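Local coordinates for ABC transporter, periplasmic solute-binding protein (Rhizobium meliloti, PDB 4WED) that probably captures a solute in the periplasm for an ABC importer, as a family 5 solute-binding protein whose relatives handle peptides, nickel or heme, at residues A[39-44]-A[229-234]; A[264-269]-A[311-316]; A[461-466]-A[473-478]. One frame throughout, in Å; residues are numbered along the deposited sequence.

In the fold
The three contacts share no secondary-structure element, yet interactions 1 and 2 are neighbours, their nearest atoms about 6 Å apart, while interaction 3 lies on the opposite side of the chain's centre from interaction 1. Interaction 1 is buried: an arginine of helix 228-237 reaches strand 37-42 and finds carbonyls of other segments for its charge. Interaction 2 is a surface contact, where a tyrosine leans on two valines of strand 265-269. Interaction 3 is partly buried and joins two nearly antiparallel helices through alanines and a threonine. No hydrogen bond crosses any of the three; each rests on van der Waals packing, and the polar ends of the arginine, tyrosine and threonine are bonded to residues outside the paired segments.

Interaction 1 (A[39-44]-A[229-234]); sequences RVAIAK and RSRVAA
Arg231, from helix 228-237, lays its side chain along Ala41 and Ala43 of strand 37-42 and the loop that follows it. The close part is small, with Ala41 and Arg231 buried and Ala43 at its more open end. Ala41 points its CB at the helix and meets the aliphatic stem of the arginine, 4.0 Å from Arg231 CD. Two residues on, Ala43 stands over one face of the guanidinium, its CB 3.7 Å from Arg231 NH1. A bend at chi3 (-69°) turns the chain after CD and brings the planar group round to Ala43. The charged end is held from other segments: NH1 bonds to the carbonyl of Ile225, more weakly to that of Pro226, and NH2 bonds to the carbonyl of Pro250. On the looser side, Lys44 is exposed and its side chain leads away from the helix, and Ala233 faces solvent from the helix. Val232 instead packs on helix 253-261. Helix 228-237 joins strand 219-224 to strand 242-244, and strand 37-42 makes backbone bonds to both. The methyls thus offer only van der Waals contact, along the stem and over the guanidinium face, whereas the carbonyl oxygens gripping both terminal nitrogens probably spread its buried positive charge and fix the rotation of its flat end.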
ATOM      1  N   ARG A  39     -23.572  -7.388   3.994  1.00 77.10           N
ATOM      2  CA  ARG A  39     -23.176  -8.035   2.751  1.00 81.41           C
ATOM      3  C   ARG A  39     -22.191  -7.195   1.971  1.00 78.56           C
ATOM      4  O   ARG A  39     -22.367  -5.982   1.809  1.00 82.82           O
ATOM      5  CB  ARG A  39     -24.367  -8.467   1.891  1.00 88.79           C
ATOM      6  CG  ARG A  39     -25.575  -7.554   1.896  1.00 98.07           C
ATOM      7  CD  ARG A  39     -26.822  -8.209   2.466  1.00104.11           C
ATOM      8  NE  ARG A  39     -27.834  -7.226   2.864  1.00113.71           N
ATOM      9  CZ  ARG A  39     -28.381  -6.295   2.073  1.00120.23           C
ATOM     10  NH1 ARG A  39     -29.303  -5.476   2.560  1.00127.45           N
ATOM     11  NH2 ARG A  39     -28.017  -6.150   0.811  1.00122.56           N
ATOM     12  N   VAL A  40     -21.145  -7.871   1.502  1.00 74.39           N
ATOM     13  CA  VAL A  40     -19.962  -7.247   0.958  1.00 70.17           C
ATOM     14  C   VAL A  40     -19.610  -7.926  -0.345  1.00 70.29           C
ATOM     15  O   VAL A  40     -19.505  -9.133  -0.395  1.00 72.19           O
ATOM     16  CB  VAL A  40     -18.798  -7.434   1.947  1.00 72.81           C
ATOM     17  CG1 VAL A  40     -17.452  -7.094   1.318  1.00 71.89           C
ATOM     18  CG2 VAL A  40     -19.056  -6.610   3.201  1.00 70.93           C
ATOM     19  N   ALA A  41     -19.412  -7.156  -1.402  1.00 69.93           N
ATOM     20  CA  ALA A  41     -19.058  -7.751  -2.671  1.00 72.88           C
ATOM     21  C   ALA A  41     -17.622  -8.223  -2.627  1.00 69.75           C
ATOM     22  O   ALA A  41     -16.823  -7.666  -1.917  1.00 74.15           O
ATOM     23  CB  ALA A  41     -19.261  -6.778  -3.814  1.00 73.42           C
ATOM     24  N   ILE A  42     -17.332  -9.287  -3.354  1.00 71.56           N
ATOM     25  CA  ILE A  42     -15.976  -9.683  -3.686  1.00 71.59           C
ATOM     26  C   ILE A  42     -15.975 -10.089  -5.160  1.00 72.91           C
ATOM     27  O   ILE A  42     -16.967 -10.609  -5.677  1.00 77.63           O
ATOM     28  CB  ILE A  42     -15.454 -10.833  -2.785  1.00 72.53           C
ATOM     29  CG1 ILE A  42     -16.361 -12.075  -2.859  1.00 75.49           C
ATOM     30  CG2 ILE A  42     -15.319 -10.353  -1.340  1.00 68.76           C
ATOM     31  CD1 ILE A  42     -15.831 -13.268  -2.060  1.00 74.48           C
ATOM     32  N   ALA A  43     -14.868  -9.819  -5.834  1.00 70.57           N
ATOM     33  CA  ALA A  43     -14.813  -9.834  -7.280  1.00 72.92           C
ATOM     34  C   ALA A  43     -14.548 -11.227  -7.788  1.00 74.64           C
ATOM     35  O   ALA A  43     -14.667 -11.486  -8.990  1.00 79.15           O
ATOM     36  CB  ALA A  43     -13.747  -8.890  -7.775  1.00 72.83           C
ATOM     37  N   LYS A  44     -14.215 -12.121  -6.868  1.00 71.68           N
ATOM     38  CA  LYS A  44     -13.984 -13.512  -7.206  1.00 75.92           C
ATOM     39  C   LYS A  44     -14.035 -14.369  -5.943  1.00 73.45           C
ATOM     40  O   LYS A  44     -13.974 -13.830  -4.871  1.00 68.65           O
ATOM     41  CB  LYS A  44     -12.663 -13.674  -7.948  1.00 76.54           C
ATOM     42  CG  LYS A  44     -11.445 -13.262  -7.163  1.00 76.11           C
ATOM     43  CD  LYS A  44     -10.237 -13.699  -7.957  1.00 81.05           C
ATOM     44  CE  LYS A  44      -8.938 -13.117  -7.455  1.00 81.31           C
ATOM     45  NZ  LYS A  44      -8.016 -12.994  -8.615  1.00 86.72           N
ATOM     46  N   ARG A 229     -19.843  -3.636 -13.416  1.00 89.25           N
ATOM     47  CA  ARG A 229     -21.194  -3.143 -13.728  1.00 90.63           C
ATOM     48  C   ARG A 229     -22.222  -3.748 -12.760  1.00 90.03           C
ATOM     49  O   ARG A 229     -23.073  -3.033 -12.224  1.00 94.46           O
ATOM     50  CB  ARG A 229     -21.574  -3.422 -15.195  1.00 91.07           C
ATOM     51  N   SER A 230     -22.128  -5.056 -12.527  1.00 88.42           N
ATOM     52  CA  SER A 230     -23.054  -5.763 -11.631  1.00 89.03           C
ATOM     53  C   SER A 230     -22.967  -5.274 -10.189  1.00 85.90           C
ATOM     54  O   SER A 230     -23.964  -5.099  -9.491  1.00 85.58           O
ATOM     55  CB  SER A 230     -22.762  -7.265 -11.649  1.00 91.80           C
ATOM     56  OG  SER A 230     -23.040  -7.854 -12.915  1.00 96.07           O
ATOM     57  N   ARG A 231     -21.742  -5.045  -9.746  1.00 87.26           N
ATOM     58  CA  ARG A 231     -21.483  -4.593  -8.379  1.00 79.96           C
ATOM     59  C   ARG A 231     -22.210  -3.269  -8.071  1.00 78.90           C
ATOM     60  O   ARG A 231     -22.900  -3.142  -7.053  1.00 77.58           O
ATOM     61  CB  ARG A 231     -19.984  -4.530  -8.156  1.00 76.66           C
ATOM     62  CG  ARG A 231     -19.321  -5.913  -8.289  1.00 77.20           C
ATOM     63  CD  ARG A 231     -18.008  -6.084  -7.534  1.00 71.71           C
ATOM     64  NE  ARG A 231     -16.946  -5.276  -8.124  1.00 73.42           N
ATOM     65  CZ  ARG A 231     -16.141  -5.643  -9.122  1.00 75.79           C
ATOM     66  NH1 ARG A 231     -16.226  -6.836  -9.688  1.00 75.56           N
ATOM     67  NH2 ARG A 231     -15.217  -4.788  -9.551  1.00 76.90           N
ATOM     68  N   VAL A 232     -22.109  -2.329  -8.998  1.00 79.67           N
ATOM     69  CA  VAL A 232     -22.826  -1.054  -8.918  1.00 81.27           C
ATOM     70  C   VAL A 232     -24.343  -1.242  -8.811  1.00 82.05           C
ATOM     71  O   VAL A 232     -24.994  -0.671  -7.928  1.00 81.12           O
ATOM     72  CB  VAL A 232     -22.496  -0.175 -10.160  1.00 83.26           C
ATOM     73  CG1 VAL A 232     -23.395   1.048 -10.248  1.00 82.61           C
ATOM     74  CG2 VAL A 232     -21.024   0.243 -10.119  1.00 78.95           C
ATOM     75  N   ALA A 233     -24.886  -2.047  -9.713  1.00 84.37           N
ATOM     76  CA  ALA A 233     -26.321  -2.361  -9.725  1.00 89.01           C
ATOM     77  C   ALA A 233     -26.758  -2.946  -8.404  1.00 89.84           C
ATOM     78  O   ALA A 233     -27.771  -2.522  -7.836  1.00 91.08           O
ATOM     79  CB  ALA A 233     -26.637  -3.340 -10.840  1.00 91.36           C
ATOM     80  N   ALA A 234     -25.961  -3.898  -7.898  1.00 90.13           N
ATOM     81  CA  ALA A 234     -26.336  -4.666  -6.704  1.00 87.72           C
ATOM     82  C   ALA A 234     -26.477  -3.812  -5.451  1.00 83.93           C
ATOM     83  O   ALA A 234     -27.296  -4.096  -4.568  1.00 83.35           O
ATOM     84  CB  ALA A 234     -25.361  -5.793  -6.486  1.00 83.57           C
TER

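Interaction 2 (A[264-269]-A[311-316]); sequences FNVVVD and HGYAKP
An apolar surface contact joins strand 265-269 to the loop that leaves helix 302-310 and runs into the short strand 315-316. Tyr313 lies across two valines of the strand, each side chain meeting it at about a right angle. Val266 and Val268 both point toward the loop, while Val267 and Asp269 between and beyond them point away. Val268 makes the main touch: its CG2 approaches the ring obliquely, 3.5 Å from Tyr313 CD1 and 3.6 Å from Tyr313 CE1. With CG1 anti to the backbone N (chi1 -164°), the other methyl of Val268 comes to the backbone end of the tyrosine, 3.8 Å from Tyr313 O and 4.2 Å from Tyr313 CB. Val266 serves the far end of the ring, where its CG1 is 3.9 Å from Tyr313 OH. The hydroxyl itself is hydrogen-bonded to Glu260 of helix 253-261, and Lys257 of that helix makes a cation-pi contact with the ring. The tyrosine is therefore held by valine methyls from the strand and by charged groups from the helix. Before it, His311 and Gly312 have positive phi (55° and 86°), which turns the chain out of helix 302-310. Both segments also bond to one long strand, 488-500: Val267 pairs with Trp498, Asp269 with Ser496, and Lys315 with Tyr493. Val266 thus faces both helix 253-261 and the loop after helix 302-310, Val268 faces that loop, and strand 488-500 joins both segments into one antiparallel sheet, in a protein of the type 2 periplasmic-binding class.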
ATOM      1  N   PHE A 264     -25.876   7.884  -3.322  1.00 90.57           N
ATOM      2  CA  PHE A 264     -25.175   6.964  -2.383  1.00 89.55           C
ATOM      3  C   PHE A 264     -23.992   7.580  -1.636  1.00 85.00           C
ATOM      4  O   PHE A 264     -23.386   8.546  -2.093  1.00 80.44           O
ATOM      5  CB  PHE A 264     -24.761   5.642  -3.054  1.00 89.41           C
ATOM      6  CG  PHE A 264     -25.895   4.656  -3.153  1.00 93.05           C
ATOM      7  CD1 PHE A 264     -26.280   3.908  -2.046  1.00 95.43           C
ATOM      8  CD2 PHE A 264     -26.605   4.509  -4.326  1.00 97.65           C
ATOM      9  CE1 PHE A 264     -27.343   3.018  -2.111  1.00 96.74           C
ATOM     10  CE2 PHE A 264     -27.666   3.621  -4.399  1.00102.95           C
ATOM     11  CZ  PHE A 264     -28.030   2.874  -3.290  1.00100.23           C
ATOM     12  N   ASN A 265     -23.708   7.009  -0.465  1.00 82.95           N
ATOM     13  CA  ASN A 265     -22.529   7.349   0.311  1.00 81.05           C
ATOM     14  C   ASN A 265     -21.282   6.818  -0.356  1.00 75.90           C
ATOM     15  O   ASN A 265     -21.123   5.608  -0.535  1.00 72.55           O
ATOM     16  CB  ASN A 265     -22.631   6.760   1.708  1.00 84.86           C
ATOM     17  CG  ASN A 265     -23.654   7.479   2.556  1.00 88.75           C
ATOM     18  OD1 ASN A 265     -23.403   8.598   3.010  1.00 98.43           O
ATOM     19  ND2 ASN A 265     -24.810   6.852   2.777  1.00 87.10           N
ATOM     20  N   VAL A 266     -20.410   7.736  -0.740  1.00 72.88           N
ATOM     21  CA  VAL A 266     -19.185   7.381  -1.414  1.00 69.20           C
ATOM     22  C   VAL A 266     -18.058   7.992  -0.629  1.00 67.56           C
ATOM     23  O   VAL A 266     -18.048   9.179  -0.305  1.00 67.30           O
ATOM     24  CB  VAL A 266     -19.180   7.774  -2.898  1.00 70.08           C
ATOM     25  CG1 VAL A 266     -17.865   7.411  -3.547  1.00 68.69           C
ATOM     26  CG2 VAL A 266     -20.291   7.017  -3.628  1.00 71.55           C
ATOM     27  N   VAL A 267     -17.127   7.106  -0.309  1.00 65.91           N
ATOM     28  CA  VAL A 267     -16.174   7.319   0.690  1.00 64.77           C
ATOM     29  C   VAL A 267     -14.828   7.087   0.069  1.00 63.84           C
ATOM     30  O   VAL A 267     -14.502   5.985  -0.347  1.00 63.68           O
ATOM     31  CB  VAL A 267     -16.400   6.346   1.841  1.00 66.55           C
ATOM     32  CG1 VAL A 267     -15.260   6.459   2.882  1.00 66.44           C
ATOM     33  CG2 VAL A 267     -17.744   6.652   2.480  1.00 67.04           C
ATOM     34  N   VAL A 268     -14.041   8.148   0.072  1.00 63.87           N
ATOM     35  CA  VAL A 268     -12.780   8.224  -0.612  1.00 64.85           C
ATOM     36  C   VAL A 268     -11.717   8.398   0.443  1.00 64.92           C
ATOM     37  O   VAL A 268     -11.740   9.327   1.254  1.00 64.50           O
ATOM     38  CB  VAL A 268     -12.685   9.441  -1.565  1.00 66.12           C
ATOM     39  CG1 VAL A 268     -11.521   9.254  -2.522  1.00 67.08           C
ATOM     40  CG2 VAL A 268     -13.980   9.627  -2.340  1.00 69.34           C
ATOM     41  N   ASP A 269     -10.792   7.471   0.411  1.00 66.12           N
ATOM     42  CA  ASP A 269      -9.608   7.507   1.219  1.00 65.08           C
ATOM     43  C   ASP A 269      -8.531   8.088   0.266  1.00 64.12           C
ATOM     44  O   ASP A 269      -8.364   7.598  -0.868  1.00 68.12           O
ATOM     45  CB  ASP A 269      -9.392   6.051   1.654  1.00 66.34           C
ATOM     46  CG  ASP A 269      -8.112   5.799   2.381  1.00 68.27           C
ATOM     47  OD1 ASP A 269      -7.369   6.751   2.658  1.00 66.89           O
ATOM     48  OD2 ASP A 269      -7.837   4.579   2.640  1.00 77.95           O
ATOM     49  N   HIS A 311     -11.408  11.625 -11.701  1.00 65.69           N
ATOM     50  CA  HIS A 311     -12.624  12.409 -11.520  1.00 71.08           C
ATOM     51  C   HIS A 311     -12.595  13.323 -10.305  1.00 69.08           C
ATOM     52  O   HIS A 311     -13.617  13.527  -9.678  1.00 72.61           O
ATOM     53  CB  HIS A 311     -13.858  11.509 -11.437  1.00 76.25           C
ATOM     54  CG  HIS A 311     -14.362  11.052 -12.761  1.00 80.15           C
ATOM     55  ND1 HIS A 311     -14.101   9.799 -13.260  1.00 83.71           N
ATOM     56  CD2 HIS A 311     -15.090  11.690 -13.707  1.00 85.36           C
ATOM     57  CE1 HIS A 311     -14.667   9.671 -14.448  1.00 86.93           C
ATOM     58  NE2 HIS A 311     -15.267  10.808 -14.744  1.00 87.93           N
ATOM     59  N   GLY A 312     -11.427  13.882 -10.001  1.00 66.31           N
ATOM     60  CA  GLY A 312     -11.273  14.840  -8.927  1.00 64.99           C
ATOM     61  C   GLY A 312     -11.046  14.208  -7.577  1.00 64.29           C
ATOM     62  O   GLY A 312     -10.852  14.902  -6.606  1.00 70.05           O
ATOM     63  N   TYR A 313     -11.075  12.892  -7.509  1.00 61.65           N
ATOM     64  CA  TYR A 313     -10.999  12.196  -6.238  1.00 61.01           C
ATOM     65  C   TYR A 313      -9.561  12.065  -5.639  1.00 60.58           C
ATOM     66  O   TYR A 313      -9.407  11.840  -4.428  1.00 58.81           O
ATOM     67  CB  TYR A 313     -11.542  10.791  -6.427  1.00 60.26           C
ATOM     68  CG  TYR A 313     -13.037  10.624  -6.414  1.00 65.60           C
ATOM     69  CD1 TYR A 313     -13.831  11.224  -5.431  1.00 67.62           C
ATOM     70  CD2 TYR A 313     -13.680   9.797  -7.364  1.00 68.04           C
ATOM     71  CE1 TYR A 313     -15.213  11.039  -5.418  1.00 71.21           C
ATOM     72  CE2 TYR A 313     -15.056   9.614  -7.350  1.00 69.58           C
ATOM     73  CZ  TYR A 313     -15.813  10.225  -6.373  1.00 72.40           C
ATOM     74  OH  TYR A 313     -17.178  10.024  -6.333  1.00 77.86           O
ATOM     75  N   ALA A 314      -8.547  12.128  -6.502  1.00 58.11           N
ATOM     76  CA  ALA A 314      -7.161  12.001  -6.125  1.00 57.00           C
ATOM     77  C   ALA A 314      -6.587  13.291  -5.523  1.00 61.11           C
ATOM     78  O   ALA A 314      -6.881  14.401  -5.986  1.00 65.86           O
ATOM     79  CB  ALA A 314      -6.353  11.594  -7.331  1.00 54.30           C
ATOM     80  N   LYS A 315      -5.769  13.139  -4.483  1.00 63.72           N
ATOM     81  CA  LYS A 315      -5.114  14.273  -3.820  1.00 62.70           C
ATOM     82  C   LYS A 315      -3.744  14.511  -4.464  1.00 59.02           C
ATOM     83  O   LYS A 315      -2.965  13.585  -4.613  1.00 60.64           O
ATOM     84  CB  LYS A 315      -4.970  13.989  -2.339  1.00 64.57           C
ATOM     85  CG  LYS A 315      -4.678  15.214  -1.481  1.00 69.43           C
ATOM     86  CD  LYS A 315      -3.887  14.871  -0.206  1.00 71.11           C
ATOM     87  N   PRO A 316      -3.471  15.741  -4.909  1.00 59.66           N
ATOM     88  CA  PRO A 316      -2.154  16.062  -5.473  1.00 57.90           C
ATOM     89  C   PRO A 316      -1.071  15.744  -4.470  1.00 56.69           C
ATOM     90  O   PRO A 316      -1.285  15.897  -3.286  1.00 55.49           O
ATOM     91  CB  PRO A 316      -2.214  17.579  -5.702  1.00 58.20           C
ATOM     92  CG  PRO A 316      -3.662  17.847  -5.948  1.00 58.65           C
ATOM     93  CD  PRO A 316      -4.430  16.845  -5.094  1.00 58.62           C
TER

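Interaction 3 (A[461-466]-A[473-478]); sequences NAATAA and PTIQKV
Thr474 and Ala463 have the largest areas buried here, where the helical segments 461-465 and 473-478 run nearly antiparallel (157°), their axes 8.3 Å apart at closest approach. The methyl CG2 of Thr474 settles against the peptide that links Ala462 to Ala463, 3.4 Å from both Ala462 C and Ala463 N. With OG1 beside the backbone N (chi1 -51°), CG2 stands anti to that nitrogen and reaches the other helix, while OG1 comes near Ala466: Thr474 OG1 lies 3.8 Å from Ala466 CB. That hydroxyl is bonded to the carbonyl of Gln470, just before the start of its helix. Ala463 answers with its methyl, CB, 4.0 Å from Ile475 CA and 4.4 Å from Val478 CG2. Beyond it, Ile475 packs on Phe430 and Leu433 of helix 430-437. The two helices form an alpha-alpha hairpin closed by a short connection. The single methyl of Ala463 lets the backbones come close, Ala463 CA and Ile475 CA being 5.0 Å apart. The contact is thus held by van der Waals packing, and the threonine hydroxyl finds its hydrogen-bond partner at the start of its own helix, not across the contact.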
ATOM      1  N   ASN A 461      20.834   3.810   3.127  1.00 68.81           N
ATOM      2  CA  ASN A 461      21.501   2.848   4.029  1.00 70.31           C
ATOM      3  C   ASN A 461      21.468   3.257   5.500  1.00 71.57           C
ATOM      4  O   ASN A 461      21.244   2.438   6.398  1.00 72.74           O
ATOM      5  CB  ASN A 461      22.956   2.635   3.596  1.00 73.48           C
ATOM      6  CG  ASN A 461      23.076   1.849   2.285  1.00 78.28           C
ATOM      7  OD1 ASN A 461      22.242   0.975   1.954  1.00 74.79           O
ATOM      8  ND2 ASN A 461      24.130   2.143   1.537  1.00 80.68           N
ATOM      9  N   ALA A 462      21.698   4.536   5.747  1.00 72.55           N
ATOM     10  CA  ALA A 462      21.683   5.044   7.115  1.00 72.88           C
ATOM     11  C   ALA A 462      20.260   4.943   7.652  1.00 69.13           C
ATOM     12  O   ALA A 462      20.037   4.497   8.773  1.00 71.70           O
ATOM     13  CB  ALA A 462      22.192   6.475   7.161  1.00 70.59           C
ATOM     14  N   ALA A 463      19.288   5.323   6.839  1.00 64.52           N
ATOM     15  CA  ALA A 463      17.888   5.194   7.257  1.00 60.92           C
ATOM     16  C   ALA A 463      17.463   3.742   7.538  1.00 62.70           C
ATOM     17  O   ALA A 463      16.716   3.477   8.491  1.00 60.14           O
ATOM     18  CB  ALA A 463      16.999   5.796   6.221  1.00 60.19           C
ATOM     19  N   THR A 464      17.929   2.802   6.711  1.00 64.09           N
ATOM     20  CA  THR A 464      17.612   1.395   6.929  1.00 66.76           C
ATOM     21  C   THR A 464      18.332   0.860   8.157  1.00 72.30           C
ATOM     22  O   THR A 464      17.870  -0.095   8.798  1.00 74.94           O
ATOM     23  CB  THR A 464      17.868   0.505   5.682  1.00 64.82           C
ATOM     24  OG1 THR A 464      19.225   0.581   5.264  1.00 60.41           O
ATOM     25  CG2 THR A 464      16.946   0.955   4.524  1.00 60.89           C
ATOM     26  N   ALA A 465      19.434   1.507   8.514  1.00 74.69           N
ATOM     27  CA  ALA A 465      20.164   1.111   9.721  1.00 82.11           C
ATOM     28  C   ALA A 465      19.553   1.709  10.999  1.00 83.34           C
ATOM     29  O   ALA A 465      19.835   1.230  12.088  1.00 85.47           O
ATOM     30  CB  ALA A 465      21.649   1.468   9.612  1.00 79.98           C
ATOM     31  N   ALA A 466      18.700   2.716  10.878  1.00 80.96           N
ATOM     32  CA  ALA A 466      18.274   3.490  12.050  1.00 82.85           C
ATOM     33  C   ALA A 466      17.369   2.679  12.964  1.00 86.59           C
ATOM     34  O   ALA A 466      16.703   1.758  12.515  1.00 88.72           O
ATOM     35  CB  ALA A 466      17.551   4.744  11.603  1.00 79.90           C
ATOM     36  N   PRO A 473      14.392  11.406  11.825  1.00 68.01           N
ATOM     37  CA  PRO A 473      15.358  12.344  11.287  1.00 70.17           C
ATOM     38  C   PRO A 473      16.357  11.672  10.351  1.00 69.87           C
ATOM     39  O   PRO A 473      16.952  12.351   9.535  1.00 69.19           O
ATOM     40  CB  PRO A 473      16.082  12.884  12.552  1.00 70.19           C
ATOM     41  CG  PRO A 473      16.021  11.756  13.510  1.00 71.70           C
ATOM     42  CD  PRO A 473      14.680  11.108  13.250  1.00 70.35           C
ATOM     43  N   THR A 474      16.578  10.365  10.466  1.00 71.19           N
ATOM     44  CA  THR A 474      17.518   9.744   9.520  1.00 73.35           C
ATOM     45  C   THR A 474      16.812   9.685   8.159  1.00 69.46           C
ATOM     46  O   THR A 474      17.361  10.116   7.133  1.00 66.25           O
ATOM     47  CB  THR A 474      18.015   8.357   9.968  1.00 74.34           C
ATOM     48  OG1 THR A 474      18.500   8.451  11.311  1.00 77.06           O
ATOM     49  CG2 THR A 474      19.150   7.875   9.069  1.00 73.43           C
ATOM     50  N   ILE A 475      15.579   9.204   8.165  1.00 64.18           N
ATOM     51  CA  ILE A 475      14.837   9.114   6.917  1.00 63.04           C
ATOM     52  C   ILE A 475      14.491  10.508   6.360  1.00 63.16           C
ATOM     53  O   ILE A 475      14.363  10.660   5.151  1.00 59.42           O
ATOM     54  CB  ILE A 475      13.575   8.261   7.059  1.00 59.14           C
ATOM     55  CG1 ILE A 475      13.203   7.664   5.709  1.00 57.72           C
ATOM     56  CG2 ILE A 475      12.430   9.089   7.627  1.00 59.06           C
ATOM     57  CD1 ILE A 475      12.203   6.544   5.799  1.00 55.99           C
ATOM     58  N   GLN A 476      14.389  11.518   7.230  1.00 62.55           N
ATOM     59  CA  GLN A 476      14.079  12.858   6.758  1.00 61.15           C
ATOM     60  C   GLN A 476      15.146  13.348   5.785  1.00 62.77           C
ATOM     61  O   GLN A 476      14.870  14.131   4.897  1.00 62.01           O
ATOM     62  CB  GLN A 476      13.938  13.835   7.926  1.00 59.13           C
ATOM     63  CG  GLN A 476      13.475  15.229   7.519  1.00 59.25           C
ATOM     64  CD  GLN A 476      12.189  15.219   6.710  1.00 58.23           C
ATOM     65  OE1 GLN A 476      11.174  14.716   7.172  1.00 60.88           O
ATOM     66  NE2 GLN A 476      12.234  15.757   5.483  1.00 57.37           N
ATOM     67  N   LYS A 477      16.361  12.856   5.945  1.00 63.99           N
ATOM     68  CA  LYS A 477      17.469  13.269   5.103  1.00 66.36           C
ATOM     69  C   LYS A 477      17.350  12.686   3.703  1.00 63.72           C
ATOM     70  O   LYS A 477      17.753  13.323   2.722  1.00 61.74           O
ATOM     71  CB  LYS A 477      18.807  12.851   5.703  1.00 72.30           C
ATOM     72  CG  LYS A 477      19.058  13.336   7.124  1.00 76.90           C
ATOM     73  CD  LYS A 477      20.424  12.872   7.576  1.00 84.63           C
ATOM     74  CE  LYS A 477      21.514  13.748   6.968  1.00 91.38           C
ATOM     75  NZ  LYS A 477      22.852  13.117   7.090  1.00 98.21           N
ATOM     76  N   VAL A 478      16.805  11.480   3.594  1.00 60.70           N
ATOM     77  CA  VAL A 478      16.503  10.957   2.256  1.00 58.79           C
ATOM     78  C   VAL A 478      15.547  11.939   1.547  1.00 55.60           C
ATOM     79  O   VAL A 478      15.816  12.369   0.430  1.00 57.77           O
ATOM     80  CB  VAL A 478      15.948   9.523   2.299  1.00 58.23           C
ATOM     81  CG1 VAL A 478      15.508   9.057   0.901  1.00 57.90           C
ATOM     82  CG2 VAL A 478      16.999   8.580   2.854  1.00 60.29           C
TER